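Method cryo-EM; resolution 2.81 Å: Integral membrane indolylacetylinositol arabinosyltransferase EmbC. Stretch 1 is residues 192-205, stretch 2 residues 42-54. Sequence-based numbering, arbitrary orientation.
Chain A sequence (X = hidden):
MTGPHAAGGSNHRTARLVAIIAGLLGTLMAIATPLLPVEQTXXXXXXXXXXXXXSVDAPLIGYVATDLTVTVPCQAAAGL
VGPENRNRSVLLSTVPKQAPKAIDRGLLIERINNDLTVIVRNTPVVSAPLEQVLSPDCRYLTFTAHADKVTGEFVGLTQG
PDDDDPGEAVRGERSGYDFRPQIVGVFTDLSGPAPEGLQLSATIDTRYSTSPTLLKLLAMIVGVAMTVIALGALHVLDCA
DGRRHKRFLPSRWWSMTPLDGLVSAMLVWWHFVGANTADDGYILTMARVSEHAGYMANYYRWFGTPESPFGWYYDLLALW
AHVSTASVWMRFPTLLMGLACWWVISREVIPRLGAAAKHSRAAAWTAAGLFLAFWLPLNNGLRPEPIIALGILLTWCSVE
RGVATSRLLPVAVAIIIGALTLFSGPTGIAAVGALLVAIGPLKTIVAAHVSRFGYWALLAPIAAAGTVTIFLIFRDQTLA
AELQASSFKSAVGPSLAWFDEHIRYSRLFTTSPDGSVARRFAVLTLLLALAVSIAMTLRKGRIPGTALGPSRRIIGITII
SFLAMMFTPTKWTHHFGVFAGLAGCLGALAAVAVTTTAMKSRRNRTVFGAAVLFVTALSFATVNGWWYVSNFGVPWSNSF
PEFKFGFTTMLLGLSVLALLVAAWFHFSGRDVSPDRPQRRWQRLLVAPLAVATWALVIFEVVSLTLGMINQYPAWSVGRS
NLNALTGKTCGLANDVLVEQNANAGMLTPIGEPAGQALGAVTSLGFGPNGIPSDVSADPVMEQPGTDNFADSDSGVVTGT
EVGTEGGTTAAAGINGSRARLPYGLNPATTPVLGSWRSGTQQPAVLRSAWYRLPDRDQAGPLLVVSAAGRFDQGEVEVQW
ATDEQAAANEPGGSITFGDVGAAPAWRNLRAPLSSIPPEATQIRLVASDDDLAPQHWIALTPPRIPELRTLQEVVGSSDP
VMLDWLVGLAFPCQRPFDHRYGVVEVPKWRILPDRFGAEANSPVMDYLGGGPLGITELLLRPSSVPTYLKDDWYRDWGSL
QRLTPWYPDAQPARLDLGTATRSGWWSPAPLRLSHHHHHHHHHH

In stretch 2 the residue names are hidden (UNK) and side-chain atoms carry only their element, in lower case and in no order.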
# COMPACT_ATOMS: atom_id res chain seq x y z
N GLY A 192 -54.77 -15.38 -20.69
CA GLY A 192 -55.74 -16.34 -21.16
C GLY A 192 -55.32 -17.79 -20.98
O GLY A 192 -54.37 -18.10 -20.25
N PRO A 193 -56.06 -18.70 -21.60
CA PRO A 193 -55.56 -20.08 -21.75
C PRO A 193 -54.53 -20.14 -22.87
O PRO A 193 -54.72 -19.56 -23.94
CB PRO A 193 -56.82 -20.87 -22.10
CG PRO A 193 -57.95 -20.03 -21.63
CD PRO A 193 -57.50 -18.62 -21.85
N ALA A 194 -53.44 -20.86 -22.62
CA ALA A 194 -52.33 -20.89 -23.57
C ALA A 194 -52.69 -21.73 -24.79
O ALA A 194 -53.36 -22.76 -24.67
CB ALA A 194 -51.08 -21.45 -22.90
N PRO A 195 -52.28 -21.31 -25.99
CA PRO A 195 -52.60 -22.06 -27.20
C PRO A 195 -51.68 -23.27 -27.35
O PRO A 195 -50.84 -23.55 -26.50
CB PRO A 195 -52.36 -21.04 -28.31
CG PRO A 195 -51.32 -20.15 -27.77
CD PRO A 195 -51.59 -20.04 -26.30
N GLU A 196 -51.85 -23.97 -28.47
CA GLU A 196 -51.00 -25.11 -28.76
C GLU A 196 -49.64 -24.64 -29.28
O GLU A 196 -49.46 -23.48 -29.65
CB GLU A 196 -51.66 -26.03 -29.78
CG GLU A 196 -52.95 -26.64 -29.25
CD GLU A 196 -52.72 -27.55 -28.06
OE1 GLU A 196 -51.68 -28.24 -28.01
OE2 GLU A 196 -53.59 -27.56 -27.16
N GLY A 197 -48.68 -25.56 -29.29
CA GLY A 197 -47.31 -25.12 -29.38
C GLY A 197 -46.94 -24.50 -28.05
O GLY A 197 -47.38 -24.96 -26.99
N LEU A 198 -46.14 -23.43 -28.10
CA LEU A 198 -45.78 -22.60 -26.95
C LEU A 198 -45.10 -23.43 -25.86
O LEU A 198 -45.68 -23.75 -24.82
CB LEU A 198 -46.98 -21.83 -26.41
CG LEU A 198 -46.68 -20.73 -25.40
CD1 LEU A 198 -45.93 -19.58 -26.03
CD2 LEU A 198 -47.98 -20.27 -24.79
N GLN A 199 -43.90 -23.89 -26.17
CA GLN A 199 -43.17 -24.80 -25.29
C GLN A 199 -41.78 -24.23 -25.05
O GLN A 199 -40.90 -24.36 -25.90
CB GLN A 199 -43.11 -26.19 -25.89
CG GLN A 199 -42.43 -27.24 -25.04
CD GLN A 199 -43.19 -27.57 -23.77
OE1 GLN A 199 -44.42 -27.63 -23.78
NE2 GLN A 199 -42.47 -27.79 -22.68
N LEU A 200 -41.59 -23.58 -23.90
CA LEU A 200 -40.26 -23.24 -23.45
C LEU A 200 -39.65 -24.44 -22.73
O LEU A 200 -40.35 -25.18 -22.04
CB LEU A 200 -40.30 -22.02 -22.53
CG LEU A 200 -38.99 -21.42 -22.01
CD1 LEU A 200 -39.10 -19.93 -21.99
CD2 LEU A 200 -38.68 -21.89 -20.61
N SER A 201 -38.35 -24.63 -22.90
CA SER A 201 -37.63 -25.70 -22.22
C SER A 201 -36.23 -25.21 -21.90
O SER A 201 -35.65 -24.45 -22.68
CB SER A 201 -37.56 -26.96 -23.08
OG SER A 201 -38.85 -27.47 -23.31
N ALA A 202 -35.70 -25.65 -20.77
CA ALA A 202 -34.35 -25.27 -20.36
C ALA A 202 -33.81 -26.33 -19.43
O ALA A 202 -34.44 -26.62 -18.41
CB ALA A 202 -34.35 -23.91 -19.67
N THR A 203 -32.67 -26.91 -19.77
CA THR A 203 -32.04 -27.91 -18.92
C THR A 203 -31.12 -27.20 -17.94
O THR A 203 -30.16 -26.54 -18.35
CB THR A 203 -31.24 -28.93 -19.72
OG1 THR A 203 -30.11 -28.29 -20.30
CG2 THR A 203 -32.09 -29.52 -20.82
N ILE A 204 -31.41 -27.33 -16.65
CA ILE A 204 -30.66 -26.63 -15.63
C ILE A 204 -29.33 -27.34 -15.41
O ILE A 204 -29.24 -28.57 -15.47
CB ILE A 204 -31.50 -26.57 -14.34
CG1 ILE A 204 -32.88 -26.02 -14.66
CG2 ILE A 204 -30.89 -25.65 -13.33
CD1 ILE A 204 -33.85 -26.20 -13.55
N ASP A 205 -28.28 -26.55 -15.16
CA ASP A 205 -26.95 -27.09 -14.93
C ASP A 205 -26.85 -27.67 -13.52
O ASP A 205 -26.39 -27.03 -12.58
CB ASP A 205 -25.90 -26.01 -15.16
CG ASP A 205 -24.50 -26.53 -15.00
OD1 ASP A 205 -24.03 -27.27 -15.89
OD2 ASP A 205 -23.86 -26.19 -13.99
N UNK A 42 -30.94 -35.14 -13.23
CA UNK A 42 -31.23 -34.18 -14.28
C UNK A 42 -32.53 -33.44 -13.99
O UNK A 42 -33.50 -34.04 -13.54
c UNK A 42 -31.33 -34.88 -15.63
o UNK A 42 -32.39 -35.84 -15.58
c UNK A 42 -30.04 -35.60 -15.95
N UNK A 43 -32.55 -32.14 -14.27
CA UNK A 43 -33.68 -31.29 -13.93
C UNK A 43 -33.88 -30.26 -15.03
O UNK A 43 -32.98 -29.47 -15.31
c UNK A 43 -33.45 -30.59 -12.59
N UNK A 44 -35.07 -30.25 -15.64
CA UNK A 44 -35.38 -29.26 -16.65
C UNK A 44 -36.66 -28.52 -16.31
O UNK A 44 -37.48 -28.99 -15.51
o UNK A 44 -36.01 -30.88 -20.47
c UNK A 44 -35.52 -29.87 -18.04
c UNK A 44 -36.73 -30.73 -18.22
o UNK A 44 -37.85 -31.94 -19.93
c UNK A 44 -36.87 -31.22 -19.64
N UNK A 45 -36.84 -27.37 -16.94
CA UNK A 45 -37.96 -26.46 -16.70
C UNK A 45 -38.79 -26.35 -17.97
O UNK A 45 -38.37 -25.72 -18.94
c UNK A 45 -39.47 -24.33 -15.03
c UNK A 45 -37.45 -25.09 -16.28
c UNK A 45 -37.76 -22.67 -15.77
c UNK A 45 -38.47 -23.97 -16.10
N UNK A 46 -39.97 -26.96 -17.97
CA UNK A 46 -40.94 -26.82 -19.05
C UNK A 46 -42.01 -25.84 -18.58
O UNK A 46 -42.70 -26.12 -17.60
n UNK A 46 -40.58 -30.38 -19.54
c UNK A 46 -40.54 -29.13 -19.99
o UNK A 46 -39.75 -28.76 -20.85
c UNK A 46 -41.55 -28.17 -19.39
N UNK A 47 -42.15 -24.70 -19.28
CA UNK A 47 -42.78 -23.55 -18.63
C UNK A 47 -44.30 -23.62 -18.49
O UNK A 47 -44.79 -23.36 -17.38
c UNK A 47 -44.40 -20.17 -20.87
c UNK A 47 -44.62 -19.34 -18.61
c UNK A 47 -44.05 -20.25 -19.52
c UNK A 47 -45.29 -19.20 -21.25
c UNK A 47 -45.83 -18.30 -20.33
n UNK A 47 -44.11 -19.62 -17.38
c UNK A 47 -42.35 -22.25 -19.30
c UNK A 47 -43.25 -20.68 -17.48
c UNK A 47 -45.50 -18.35 -19.01
c UNK A 47 -43.17 -21.10 -18.77
N UNK A 48 -45.11 -23.88 -19.56
CA UNK A 48 -46.56 -23.79 -19.32
C UNK A 48 -47.05 -24.96 -18.49
O UNK A 48 -47.24 -26.07 -18.98
c UNK A 48 -44.87 -24.07 -21.00
c UNK A 48 -47.17 -23.79 -20.73
c UNK A 48 -46.06 -23.42 -21.60
N UNK A 49 -47.26 -24.68 -17.20
CA UNK A 49 -47.44 -25.75 -16.23
C UNK A 49 -48.84 -26.33 -16.31
O UNK A 49 -49.02 -27.52 -16.60
o UNK A 49 -44.85 -26.90 -14.51
c UNK A 49 -47.15 -25.23 -14.82
c UNK A 49 -44.64 -25.70 -14.72
c UNK A 49 -45.74 -24.68 -14.56
n UNK A 49 -43.44 -25.23 -15.03
N UNK A 50 -49.85 -25.50 -16.08
CA UNK A 50 -51.23 -25.95 -16.05
C UNK A 50 -52.01 -25.56 -17.29
O UNK A 50 -53.24 -25.69 -17.31
c UNK A 50 -51.92 -25.41 -14.80
c UNK A 50 -51.32 -25.97 -13.53
o UNK A 50 -51.02 -27.16 -13.45
n UNK A 50 -51.13 -25.11 -12.54
N UNK A 51 -51.33 -25.07 -18.33
CA UNK A 51 -52.00 -24.73 -19.56
C UNK A 51 -52.55 -23.33 -19.63
O UNK A 51 -53.40 -23.05 -20.48
N UNK A 52 -52.09 -22.43 -18.76
CA UNK A 52 -52.52 -21.05 -18.77
C UNK A 52 -51.30 -20.14 -18.73
O UNK A 52 -50.21 -20.54 -18.33
c UNK A 52 -53.46 -20.71 -17.58
c UNK A 52 -52.79 -21.07 -16.27
c UNK A 52 -54.78 -21.44 -17.71
N UNK A 53 -51.51 -18.90 -19.16
CA UNK A 53 -50.48 -17.87 -19.09
C UNK A 53 -50.28 -17.47 -17.63
O UNK A 53 -51.07 -16.70 -17.08
c UNK A 53 -49.84 -16.77 -22.28
c UNK A 53 -50.93 -16.89 -21.36
n UNK A 53 -51.69 -17.32 -23.42
c UNK A 53 -52.02 -17.21 -22.10
c UNK A 53 -47.70 -16.44 -23.27
c UNK A 53 -50.35 -17.05 -23.56
c UNK A 53 -49.56 -17.03 -24.69
c UNK A 53 -48.49 -16.46 -22.14
c UNK A 53 -50.87 -16.66 -19.91
c UNK A 53 -48.24 -16.72 -24.53
N UNK A 54 -49.23 -17.99 -17.01
CA UNK A 54 -48.97 -17.72 -15.60
C UNK A 54 -47.46 -17.61 -15.42
O UNK A 54 -46.74 -18.52 -15.82
c UNK A 54 -49.36 -18.62 -13.22
n UNK A 54 -49.54 -16.71 -11.75
c UNK A 54 -49.55 -18.82 -14.72
o UNK A 54 -51.27 -17.19 -13.09
c UNK A 54 -50.14 -17.44 -12.68

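Position 42 carries three side-chain atoms, a carbon bearing one oxygen and one carbon, and makes no contact with stretch 1; this β-branched hydroxyl side chain is Thr42. Position 43 has a single side-chain carbon and meets stretch 1 through its backbone, where its O accepts a hydrogen bond from Ile204 N at 3.0 Å. It is Ala43.

At position 44 an unbranched run of three carbons ends in two oxygens, the mark of a carboxylate. Its CB lies 4.1 Å from Thr203 CA, where the two backbones pair without hydrogen bonds and both side chains point to the same face of the sheet. The residue is Glu44. Position 45 has four carbons forked at the second, and its backbone N donates to Ala202 O at 2.9 Å; the return bond, from Ala202 N to the O of position 45, is weak at 3.2 Å. The fork beyond CB identifies Leu45.

Position 46 has two carbons, the second carrying two further atoms, one oxygen and one nitrogen. The oxygen accepts a hydrogen bond from Ser201 OG at 2.9 Å, and the amide is that of Asn46. Its ND2 donates to Glu44 OE2 at 3.2 Å, so the side-chain amide links a neighbour on its own strand to the serine across.

At position 47 one carbon leads into fused five- and six-membered rings of eight carbons and one nitrogen. The CB packs 3.8 Å from Leu200 CB, while the backbone N makes a weak hydrogen bond of 3.3 Å to Leu200 O. This indole belongs to Trp47. Position 48 has three carbons closing a ring onto its own backbone N, one of them 3.3 Å from Leu198 O; it is Pro48, and the atom is CG.

Position 49 has three carbons, the third carrying one oxygen and one nitrogen, and position 50 has two carbons ending in the same pair. Neither reaches stretch 1; they are Gln49 and Asn50. Position 51 has no side-chain atoms. Its backbone angles, 88°/18°, would jam a CB against the carbonyl O of Asn50, as suits Gly51, whose O accepts a hydrogen bond from Ala194 N at 3.1 Å.

Position 52 has three carbons branching at the first, one of them 4.3 Å from Pro193 CA: Val52, with CG1 making the approach. Position 53 again has one carbon followed by fused rings with eight carbons and one nitrogen. Its backbone N donates to Gly192 O at 3.2 Å, and the indole is that of Trp53. Leu198 CD2 sits over its face, 3.6 Å from Trp53 CH2. Position 54, three carbons ending in one oxygen and one nitrogen, touches nothing in stretch 1 and is Gln54.

The contact thus joins two kinds of attachment. Short antiparallel pairing holds Ala202 to Ile204 against Ala43 to Leu45, while backbone hydrogen bonds around Pro193 and Val52 place the Trp53 indole against Ala194 and Leu198.

Stretch 2 42-54: TAELNWPQNGVWQ
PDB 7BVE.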